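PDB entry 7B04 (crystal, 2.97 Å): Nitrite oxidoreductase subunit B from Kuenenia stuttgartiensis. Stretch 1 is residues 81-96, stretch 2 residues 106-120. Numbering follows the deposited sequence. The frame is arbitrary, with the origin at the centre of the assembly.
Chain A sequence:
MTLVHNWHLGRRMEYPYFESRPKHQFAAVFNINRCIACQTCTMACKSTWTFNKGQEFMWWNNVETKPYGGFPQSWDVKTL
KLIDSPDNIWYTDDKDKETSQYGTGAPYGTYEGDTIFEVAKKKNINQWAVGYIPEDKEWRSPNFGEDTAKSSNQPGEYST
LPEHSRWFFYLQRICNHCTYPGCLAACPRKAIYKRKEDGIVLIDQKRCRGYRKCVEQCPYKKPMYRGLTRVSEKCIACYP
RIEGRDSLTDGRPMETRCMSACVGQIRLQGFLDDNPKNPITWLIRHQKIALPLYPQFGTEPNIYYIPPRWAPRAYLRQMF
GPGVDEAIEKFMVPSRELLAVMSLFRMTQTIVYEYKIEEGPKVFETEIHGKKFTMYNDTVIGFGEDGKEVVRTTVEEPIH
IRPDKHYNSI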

ATOM      1  N   LYS A  81     -16.404 -22.700 -14.927  1.00 31.92           N
ATOM      2  CA  LYS A  81     -17.161 -23.926 -14.694  1.00 28.25           C
ATOM      3  C   LYS A  81     -18.397 -24.008 -15.577  1.00 32.34           C
ATOM      4  O   LYS A  81     -18.837 -25.109 -15.930  1.00 35.24           O
ATOM      5  CB  LYS A  81     -17.592 -24.004 -13.231  1.00 30.18           C
ATOM      6  CG  LYS A  81     -18.343 -25.271 -12.886  1.00 35.88           C
ATOM      7  CD  LYS A  81     -18.657 -25.361 -11.408  1.00 28.12           C
ATOM      8  CE  LYS A  81     -19.084 -26.772 -11.049  1.00 42.48           C
ATOM      9  NZ  LYS A  81     -18.344 -27.785 -11.855  1.00 46.03           N
ATOM     10  N   LEU A  82     -18.945 -22.865 -15.974  1.00 30.67           N
ATOM     11  CA  LEU A  82     -20.127 -22.846 -16.824  1.00 25.40           C
ATOM     12  C   LEU A  82     -19.813 -23.205 -18.269  1.00 35.05           C
ATOM     13  O   LEU A  82     -20.744 -23.361 -19.067  1.00 42.19           O
ATOM     14  CB  LEU A  82     -20.797 -21.469 -16.750  1.00 29.26           C
ATOM     15  CG  LEU A  82     -21.259 -21.054 -15.346  1.00 29.61           C
ATOM     16  CD1 LEU A  82     -21.749 -19.613 -15.338  1.00 29.84           C
ATOM     17  CD2 LEU A  82     -22.336 -21.993 -14.820  1.00 26.42           C
ATOM     18  N   ILE A  83     -18.536 -23.329 -18.625  1.00 35.65           N
ATOM     19  CA  ILE A  83     -18.136 -23.680 -19.982  1.00 32.83           C
ATOM     20  C   ILE A  83     -17.231 -24.905 -19.964  1.00 39.67           C
ATOM     21  O   ILE A  83     -16.591 -25.227 -20.971  1.00 49.91           O
ATOM     22  CB  ILE A  83     -17.433 -22.496 -20.670  1.00 39.92           C
ATOM     23  CG1 ILE A  83     -16.161 -22.122 -19.905  1.00 33.74           C
ATOM     24  CG2 ILE A  83     -18.371 -21.303 -20.764  1.00 40.24           C
ATOM     25  CD1 ILE A  83     -15.287 -21.123 -20.626  1.00 27.28           C
ATOM     26  N   ASP A  84     -17.169 -25.598 -18.827  1.00 34.43           N
ATOM     27  CA  ASP A  84     -16.271 -26.740 -18.692  1.00 40.82           C
ATOM     28  C   ASP A  84     -16.733 -27.882 -19.591  1.00 45.18           C
ATOM     29  O   ASP A  84     -17.869 -28.355 -19.474  1.00 49.98           O
ATOM     30  CB  ASP A  84     -16.206 -27.199 -17.238  1.00 45.40           C
ATOM     31  CG  ASP A  84     -15.088 -28.199 -16.989  1.00 50.09           C
ATOM     32  OD1 ASP A  84     -14.294 -28.455 -17.918  1.00 52.01           O
ATOM     33  OD2 ASP A  84     -15.005 -28.731 -15.861  1.00 48.40           O
ATOM     34  N   SER A  85     -15.852 -28.318 -20.485  1.00 44.52           N
ATOM     35  CA  SER A  85     -16.127 -29.417 -21.398  1.00 51.87           C
ATOM     36  C   SER A  85     -14.808 -30.062 -21.785  1.00 59.56           C
ATOM     37  O   SER A  85     -13.786 -29.370 -21.872  1.00 56.01           O
ATOM     38  CB  SER A  85     -16.870 -28.936 -22.654  1.00 54.47           C
ATOM     39  OG  SER A  85     -17.055 -29.994 -23.579  1.00 51.07           O
ATOM     40  N   PRO A  86     -14.788 -31.379 -22.013  1.00 57.65           N
ATOM     41  CA  PRO A  86     -13.554 -32.022 -22.491  1.00 52.08           C
ATOM     42  C   PRO A  86     -13.140 -31.584 -23.889  1.00 58.62           C
ATOM     43  O   PRO A  86     -12.030 -31.927 -24.318  1.00 63.50           O
ATOM     44  CB  PRO A  86     -13.902 -33.518 -22.464  1.00 54.01           C
ATOM     45  CG  PRO A  86     -15.066 -33.628 -21.527  1.00 55.01           C
ATOM     46  CD  PRO A  86     -15.841 -32.362 -21.708  1.00 55.69           C
ATOM     47  N   ASP A  87     -13.986 -30.848 -24.608  1.00 57.65           N
ATOM     48  CA  ASP A  87     -13.682 -30.404 -25.962  1.00 58.59           C
ATOM     49  C   ASP A  87     -13.037 -29.024 -26.017  1.00 57.77           C
ATOM     50  O   ASP A  87     -12.779 -28.524 -27.116  1.00 52.46           O
ATOM     51  CB  ASP A  87     -14.959 -30.397 -26.809  1.00 56.28           C
ATOM     52  CG  ASP A  87     -15.285 -31.759 -27.383  1.00 69.78           C
ATOM     53  OD1 ASP A  87     -14.403 -32.358 -28.037  1.00 80.40           O
ATOM     54  OD2 ASP A  87     -16.423 -32.232 -27.185  1.00 68.71           O
ATOM     55  N   ASN A  88     -12.752 -28.408 -24.872  1.00 62.71           N
ATOM     56  CA  ASN A  88     -12.108 -27.097 -24.835  1.00 57.79           C
ATOM     57  C   ASN A  88     -10.617 -27.325 -25.036  1.00 55.61           C
ATOM     58  O   ASN A  88      -9.858 -27.522 -24.086  1.00 53.59           O
ATOM     59  CB  ASN A  88     -12.400 -26.383 -23.520  1.00 50.46           C
ATOM     60  CG  ASN A  88     -13.868 -26.027 -23.355  1.00 55.56           C
ATOM     61  OD1 ASN A  88     -14.671 -26.204 -24.272  1.00 64.28           O
ATOM     62  ND2 ASN A  88     -14.225 -25.518 -22.181  1.00 44.52           N
ATOM     63  N   ILE A  89     -10.186 -27.291 -26.295  1.00 51.83           N
ATOM     64  CA  ILE A  89      -8.817 -27.635 -26.660  1.00 44.50           C
ATOM     65  C   ILE A  89      -8.342 -26.706 -27.769  1.00 48.25           C
ATOM     66  O   ILE A  89      -9.099 -26.381 -28.693  1.00 50.24           O
ATOM     67  CB  ILE A  89      -8.716 -29.109 -27.118  1.00 49.20           C
ATOM     68  CG1 ILE A  89      -9.162 -30.070 -26.012  1.00 51.93           C
ATOM     69  CG2 ILE A  89      -7.306 -29.455 -27.571  1.00 55.15           C
ATOM     70  CD1 ILE A  89      -9.566 -31.435 -26.516  1.00 58.57           C
ATOM     71  N   TRP A  90      -7.079 -26.290 -27.677  1.00 50.72           N
ATOM     72  CA  TRP A  90      -6.431 -25.496 -28.712  1.00 49.82           C
ATOM     73  C   TRP A  90      -5.680 -26.415 -29.670  1.00 52.42           C
ATOM     74  O   TRP A  90      -5.149 -27.453 -29.265  1.00 56.74           O
ATOM     75  CB  TRP A  90      -5.438 -24.500 -28.105  1.00 47.42           C
ATOM     76  CG  TRP A  90      -6.036 -23.338 -27.367  1.00 46.73           C
ATOM     77  CD1 TRP A  90      -6.362 -23.286 -26.042  1.00 48.70           C
ATOM     78  CD2 TRP A  90      -6.339 -22.045 -27.905  1.00 44.07           C
ATOM     79  NE1 TRP A  90      -6.868 -22.046 -25.726  1.00 45.67           N
ATOM     80  CE2 TRP A  90      -6.864 -21.266 -26.853  1.00 46.78           C
ATOM     81  CE3 TRP A  90      -6.229 -21.474 -29.176  1.00 43.96           C
ATOM     82  CZ2 TRP A  90      -7.275 -19.947 -27.034  1.00 42.46           C
ATOM     83  CZ3 TRP A  90      -6.638 -20.164 -29.353  1.00 44.88           C
ATOM     84  CH2 TRP A  90      -7.155 -19.416 -28.289  1.00 39.40           C
ATOM     85  N   TYR A  91      -5.655 -26.041 -30.953  1.00 48.45           N
ATOM     86  CA  TYR A  91      -4.850 -26.748 -31.950  1.00 49.99           C
ATOM     87  C   TYR A  91      -3.904 -25.758 -32.609  1.00 53.98           C
ATOM     88  O   TYR A  91      -4.347 -24.792 -33.236  1.00 57.08           O
ATOM     89  CB  TYR A  91      -5.694 -27.493 -32.992  1.00 49.53           C
ATOM     90  CG  TYR A  91      -6.401 -28.690 -32.392  1.00 49.34           C
ATOM     91  CD1 TYR A  91      -5.719 -29.519 -31.514  1.00 55.88           C
ATOM     92  CD2 TYR A  91      -7.669 -29.092 -32.820  1.00 50.42           C
ATOM     93  CE1 TYR A  91      -6.313 -30.631 -30.965  1.00 55.65           C
ATOM     94  CE2 TYR A  91      -8.270 -30.230 -32.290  1.00 53.30           C
ATOM     95  CZ  TYR A  91      -7.579 -30.993 -31.362  1.00 59.95           C
ATOM     96  OH  TYR A  91      -8.130 -32.126 -30.810  1.00 66.80           O
ATOM     97  N   THR A  92      -2.599 -26.006 -32.466  1.00 53.33           N
ATOM     98  CA  THR A  92      -1.568 -25.033 -32.815  1.00 60.11           C
ATOM     99  C   THR A  92      -0.916 -25.208 -34.187  1.00 60.10           C
ATOM    100  O   THR A  92      -0.235 -24.282 -34.642  1.00 61.32           O
ATOM    101  CB  THR A  92      -0.451 -25.104 -31.770  1.00 56.00           C
ATOM    102  OG1 THR A  92       0.146 -26.407 -31.823  1.00 57.67           O
ATOM    103  CG2 THR A  92      -1.008 -24.889 -30.378  1.00 47.25           C
ATOM    104  N   ASP A  93      -1.103 -26.343 -34.859  1.00 59.15           N
ATOM    105  CA  ASP A  93      -0.302 -26.619 -36.051  1.00 66.24           C
ATOM    106  C   ASP A  93      -0.611 -25.664 -37.200  1.00 66.02           C
ATOM    107  O   ASP A  93       0.308 -25.213 -37.896  1.00 69.83           O
ATOM    108  CB  ASP A  93      -0.437 -28.080 -36.461  0.71 69.10           C
ATOM    109  CG  ASP A  93       0.510 -28.972 -35.674  0.70 69.47           C
ATOM    110  OD1 ASP A  93       0.504 -28.874 -34.430  0.89 67.30           O
ATOM    111  OD2 ASP A  93       1.284 -29.736 -36.291  0.69 73.34           O
ATOM    112  N   ASP A  94      -1.885 -25.339 -37.426  1.00 62.58           N
ATOM    113  CA  ASP A  94      -2.253 -24.478 -38.543  1.00 57.61           C
ATOM    114  C   ASP A  94      -2.380 -23.018 -38.131  1.00 60.42           C
ATOM    115  O   ASP A  94      -3.111 -22.252 -38.775  1.00 62.63           O
ATOM    116  CB  ASP A  94      -3.555 -24.966 -39.178  1.00 56.04           C
ATOM    117  N   LYS A  95      -1.589 -22.651 -37.132  1.00 61.43           N
ATOM    118  CA  LYS A  95      -1.528 -21.259 -36.647  1.00 60.98           C
ATOM    119  C   LYS A  95      -0.826 -20.448 -37.726  1.00 58.86           C
ATOM    120  O   LYS A  95       0.096 -20.964 -38.305  1.00 61.18           O
ATOM    121  CB  LYS A  95      -0.843 -21.217 -35.285  1.00 53.89           C
ATOM    122  CG  LYS A  95       0.650 -20.978 -35.284  1.00 55.07           C
ATOM    123  CD  LYS A  95       1.208 -21.052 -33.888  1.00 58.28           C
ATOM    124  CE  LYS A  95       2.716 -21.133 -33.832  1.00 62.04           C
ATOM    125  NZ  LYS A  95       3.182 -22.181 -32.897  1.00 53.99           N
ATOM    126  N   ASP A  96      -1.265 -19.220 -37.963  1.00 56.44           N
ATOM    127  CA  ASP A  96      -0.672 -18.402 -39.038  1.00 57.23           C
ATOM    128  C   ASP A  96       0.798 -18.172 -38.742  1.00 56.87           C
ATOM    129  O   ASP A  96       1.122 -17.887 -37.608  1.00 56.79           O
ATOM    130  CB  ASP A  96      -1.265 -16.999 -39.031  1.00 63.21           C
ATOM    131  CG  ASP A  96      -2.746 -16.937 -39.307  1.00 61.29           C
ATOM    132  OD1 ASP A  96      -3.263 -17.887 -39.865  1.00 56.37           O
ATOM    133  OD2 ASP A  96      -3.346 -15.927 -38.968  1.00 58.09           O
ATOM    134  N   ALA A 106      -5.233 -16.063 -37.339  1.00 46.94           N
ATOM    135  CA  ALA A 106      -5.275 -17.092 -36.297  1.00 41.48           C
ATOM    136  C   ALA A 106      -3.886 -17.241 -35.689  1.00 48.45           C
ATOM    137  O   ALA A 106      -3.207 -18.257 -35.880  1.00 48.30           O
ATOM    138  CB  ALA A 106      -5.767 -18.420 -36.871  1.00 45.59           C
ATOM    139  N   PRO A 107      -3.425 -16.231 -34.943  1.00 49.78           N
ATOM    140  CA  PRO A 107      -2.021 -16.252 -34.491  1.00 48.73           C
ATOM    141  C   PRO A 107      -1.714 -17.353 -33.493  1.00 50.07           C
ATOM    142  O   PRO A 107      -0.627 -17.942 -33.549  1.00 59.94           O
ATOM    143  CB  PRO A 107      -1.831 -14.860 -33.866  1.00 43.49           C
ATOM    144  CG  PRO A 107      -3.026 -14.061 -34.275  1.00 48.23           C
ATOM    145  CD  PRO A 107      -4.134 -15.032 -34.475  1.00 44.95           C
ATOM    146  N   TYR A 108      -2.632 -17.646 -32.571  1.00 40.28           N
ATOM    147  CA  TYR A 108      -2.379 -18.648 -31.545  1.00 44.49           C
ATOM    148  C   TYR A 108      -2.779 -20.056 -31.961  1.00 50.21           C
ATOM    149  O   TYR A 108      -2.304 -21.024 -31.359  1.00 46.61           O
ATOM    150  CB  TYR A 108      -3.119 -18.274 -30.255  1.00 49.75           C
ATOM    151  CG  TYR A 108      -3.015 -16.807 -29.913  1.00 48.00           C
ATOM    152  CD1 TYR A 108      -1.791 -16.234 -29.605  1.00 52.20           C
ATOM    153  CD2 TYR A 108      -4.140 -15.994 -29.909  1.00 39.77           C
ATOM    154  CE1 TYR A 108      -1.686 -14.894 -29.299  1.00 45.84           C
ATOM    155  CE2 TYR A 108      -4.047 -14.648 -29.603  1.00 44.73           C
ATOM    156  CZ  TYR A 108      -2.817 -14.104 -29.297  1.00 47.00           C
ATOM    157  OH  TYR A 108      -2.714 -12.766 -28.991  1.00 46.31           O
ATOM    158  N   GLY A 109      -3.630 -20.195 -32.972  1.00 51.63           N
ATOM    159  CA  GLY A 109      -4.106 -21.503 -33.372  1.00 51.96           C
ATOM    160  C   GLY A 109      -5.607 -21.491 -33.556  1.00 52.90           C
ATOM    161  O   GLY A 109      -6.173 -20.475 -33.971  1.00 55.47           O
ATOM    162  N   THR A 110      -6.268 -22.608 -33.263  1.00 45.28           N
ATOM    163  CA  THR A 110      -7.722 -22.677 -33.338  1.00 42.55           C
ATOM    164  C   THR A 110      -8.257 -23.375 -32.098  1.00 51.07           C
ATOM    165  O   THR A 110      -7.875 -24.513 -31.809  1.00 55.83           O
ATOM    166  CB  THR A 110      -8.186 -23.402 -34.603  1.00 40.77           C
ATOM    167  OG1 THR A 110      -7.553 -22.814 -35.746  1.00 50.39           O
ATOM    168  CG2 THR A 110      -9.695 -23.284 -34.754  1.00 36.46           C
ATOM    169  N   TYR A 111      -9.133 -22.690 -31.371  1.00 45.50           N
ATOM    170  CA  TYR A 111      -9.773 -23.225 -30.176  1.00 43.44           C
ATOM    171  C   TYR A 111     -11.121 -23.801 -30.593  1.00 45.64           C
ATOM    172  O   TYR A 111     -11.980 -23.069 -31.097  1.00 54.53           O
ATOM    173  CB  TYR A 111      -9.929 -22.120 -29.128  1.00 45.11           C
ATOM    174  CG  TYR A 111     -10.694 -22.470 -27.865  1.00 48.11           C
ATOM    175  CD1 TYR A 111     -10.169 -23.344 -26.919  1.00 45.55           C
ATOM    176  CD2 TYR A 111     -11.927 -21.885 -27.599  1.00 41.92           C
ATOM    177  CE1 TYR A 111     -10.865 -23.644 -25.757  1.00 44.11           C
ATOM    178  CE2 TYR A 111     -12.627 -22.178 -26.443  1.00 49.10           C
ATOM    179  CZ  TYR A 111     -12.093 -23.057 -25.527  1.00 48.32           C
ATOM    180  OH  TYR A 111     -12.794 -23.344 -24.378  1.00 47.01           O
ATOM    181  N   GLU A 112     -11.308 -25.101 -30.379  1.00 40.05           N
ATOM    182  CA  GLU A 112     -12.518 -25.788 -30.810  1.00 48.46           C
ATOM    183  C   GLU A 112     -13.523 -25.943 -29.679  1.00 51.07           C
ATOM    184  O   GLU A 112     -14.503 -26.682 -29.828  1.00 45.45           O
ATOM    185  CB  GLU A 112     -12.177 -27.160 -31.398  0.65 54.21           C
ATOM    186  CG  GLU A 112     -10.982 -27.177 -32.344  0.62 53.67           C
ATOM    187  CD  GLU A 112     -11.333 -26.747 -33.759  0.58 61.96           C
ATOM    188  OE1 GLU A 112     -12.507 -26.405 -34.011  1.00 64.75           O
ATOM    189  OE2 GLU A 112     -10.429 -26.760 -34.623  0.91 61.55           O
ATOM    190  N   GLY A 113     -13.307 -25.256 -28.557  1.00 46.81           N
ATOM    191  CA  GLY A 113     -14.271 -25.244 -27.480  1.00 49.38           C
ATOM    192  C   GLY A 113     -15.324 -24.172 -27.673  1.00 50.67           C
ATOM    193  O   GLY A 113     -15.192 -23.270 -28.499  1.00 54.89           O
ATOM    194  N   ASP A 114     -16.387 -24.279 -26.884  1.00 46.02           N
ATOM    195  CA  ASP A 114     -17.527 -23.381 -27.004  1.00 45.34           C
ATOM    196  C   ASP A 114     -17.331 -22.130 -26.159  1.00 44.67           C
ATOM    197  O   ASP A 114     -16.892 -22.201 -25.007  1.00 44.88           O
ATOM    198  CB  ASP A 114     -18.815 -24.088 -26.582  1.00 43.27           C
ATOM    199  CG  ASP A 114     -19.130 -25.294 -27.440  1.00 47.58           C
ATOM    200  OD1 ASP A 114     -18.621 -25.367 -28.579  1.00 48.86           O
ATOM    201  OD2 ASP A 114     -19.887 -26.170 -26.974  1.00 38.86           O
ATOM    202  N   THR A 115     -17.646 -20.982 -26.751  1.00 46.77           N
ATOM    203  CA  THR A 115     -17.633 -19.716 -26.041  1.00 37.39           C
ATOM    204  C   THR A 115     -18.878 -19.598 -25.165  1.00 36.36           C
ATOM    205  O   THR A 115     -19.805 -20.410 -25.242  1.00 36.21           O
ATOM    206  CB  THR A 115     -17.563 -18.547 -27.022  1.00 34.07           C
ATOM    207  OG1 THR A 115     -18.831 -18.390 -27.674  1.00 34.87           O
ATOM    208  CG2 THR A 115     -16.495 -18.799 -28.070  1.00 41.38           C
ATOM    209  N   ILE A 116     -18.886 -18.574 -24.307  1.00 36.39           N
ATOM    210  CA  ILE A 116     -20.042 -18.340 -23.446  1.00 33.52           C
ATOM    211  C   ILE A 116     -21.304 -18.131 -24.274  1.00 34.51           C
ATOM    212  O   ILE A 116     -22.411 -18.460 -23.829  1.00 33.48           O
ATOM    213  CB  ILE A 116     -19.780 -17.147 -22.504  1.00 31.17           C
ATOM    214  CG1 ILE A 116     -19.550 -15.863 -23.303  1.00 28.42           C
ATOM    215  CG2 ILE A 116     -18.593 -17.435 -21.600  1.00 29.17           C
ATOM    216  CD1 ILE A 116     -19.695 -14.601 -22.484  1.00 31.23           C
ATOM    217  N   PHE A 117     -21.162 -17.588 -25.485  1.00 27.98           N
ATOM    218  CA  PHE A 117     -22.310 -17.444 -26.373  1.00 33.29           C
ATOM    219  C   PHE A 117     -22.738 -18.792 -26.938  1.00 36.18           C
ATOM    220  O   PHE A 117     -23.936 -19.100 -26.987  1.00 36.86           O
ATOM    221  CB  PHE A 117     -21.981 -16.463 -27.497  1.00 31.91           C
ATOM    222  CG  PHE A 117     -21.352 -15.185 -27.021  1.00 28.04           C
ATOM    223  CD1 PHE A 117     -22.129 -14.179 -26.470  1.00 29.14           C
ATOM    224  CD2 PHE A 117     -19.985 -14.991 -27.120  1.00 28.85           C
ATOM    225  CE1 PHE A 117     -21.553 -13.001 -26.028  1.00 26.53           C
ATOM    226  CE2 PHE A 117     -19.402 -13.817 -26.681  1.00 28.14           C
ATOM    227  CZ  PHE A 117     -20.188 -12.821 -26.134  1.00 28.03           C
ATOM    228  N   GLU A 118     -21.774 -19.608 -27.371  1.00 31.82           N
ATOM    229  CA  GLU A 118     -22.098 -20.885 -27.996  1.00 29.79           C
ATOM    230  C   GLU A 118     -22.553 -21.927 -26.983  1.00 31.33           C
ATOM    231  O   GLU A 118     -23.353 -22.806 -27.328  1.00 34.91           O
ATOM    232  CB  GLU A 118     -20.889 -21.399 -28.781  1.00 36.34           C
ATOM    233  CG  GLU A 118     -20.405 -20.431 -29.851  1.00 42.69           C
ATOM    234  CD  GLU A 118     -19.043 -20.799 -30.405  1.00 38.40           C
ATOM    235  OE1 GLU A 118     -18.407 -21.727 -29.863  1.00 32.34           O
ATOM    236  OE2 GLU A 118     -18.608 -20.156 -31.384  1.00 44.17           O
ATOM    237  N   VAL A 119     -22.062 -21.861 -25.742  1.00 35.89           N
ATOM    238  CA  VAL A 119     -22.598 -22.728 -24.694  1.00 32.83           C
ATOM    239  C   VAL A 119     -24.072 -22.420 -24.469  1.00 35.03           C
ATOM    240  O   VAL A 119     -24.901 -23.327 -24.327  1.00 34.76           O
ATOM    241  CB  VAL A 119     -21.784 -22.578 -23.394  1.00 36.11           C
ATOM    242  CG1 VAL A 119     -22.521 -23.215 -22.226  1.00 32.15           C
ATOM    243  CG2 VAL A 119     -20.412 -23.206 -23.551  1.00 39.63           C
ATOM    244  N   ALA A 120     -24.421 -21.130 -24.442  1.00 34.76           N
ATOM    245  CA  ALA A 120     -25.814 -20.734 -24.272  1.00 32.22           C
ATOM    246  C   ALA A 120     -26.666 -21.210 -25.440  1.00 32.66           C
ATOM    247  O   ALA A 120     -27.828 -21.592 -25.261  1.00 33.03           O
ATOM    248  CB  ALA A 120     -25.908 -19.216 -24.126  1.00 33.24           C
TER

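The pairing of the two stretches rests on a short antiparallel ladder, and the main-chain hydrogen bonds across it can be listed one by one. Tyr91 and Thr110 form the hydrogen-bonded pair: Tyr91 N donates to Thr110 O at 2.8 Å (N-H...O angle 150°), and Thr110 N returns the bond to Tyr91 O at 2.9 Å (153°). Two residues along each strand, Glu112 N donates to Ile89 O at 3.1 Å and a nearly straight 169°. Between these bonds lies the non-hydrogen-bonded pair Trp90 and Tyr111, whose CA atoms are 4.3 Å apart. Here CA-H...O contacts supplement the ladder, Trp90 CA lying 3.6 Å from Thr110 O and Tyr111 CA 3.6 Å from Ile89 O.

Trp90 and Tyr111 project from the same face of the sheet. Tyr111 CB sits 3.6 Å from the centroid of the Trp90 six-membered ring, only 6° off its normal, which identifies a CH-pi contact over the ring face. The two aromatic planes meet at 40°.

At Asp96 the connection is again reciprocal, but half of it uses a side chain. Asp96 N donates to Ala106 O (3.0 Å, 165°), while Asp96 OD2 accepts from Ala106 N at a very short 2.5 Å (166°).

Proximity alone is misleading at Asn88. Asn88 OD1 and Asn88 ND2 each lie 3.4 Å from Tyr111 OH, yet the angles are too poor for hydrogen bonds. Asn88 ND2 instead donates to Ile83 O at 2.7 Å (150°), within its own stretch. Gly113 CA packs 3.4 Å from Asn88 OD1; an ideal CB on that glycine would clash with this oxygen.

Beyond the sheet, Thr115 OG1 caps the helix, accepting from Glu118 N at 3.2 Å (161°) and weakly from Phe117 N at 3.3 Å (125°). Side-chain contact with this helix is apolar: Ile83 CG2 approaches Val119 CG2 at 3.9 Å and Ile116 CG2 at 4.0 Å.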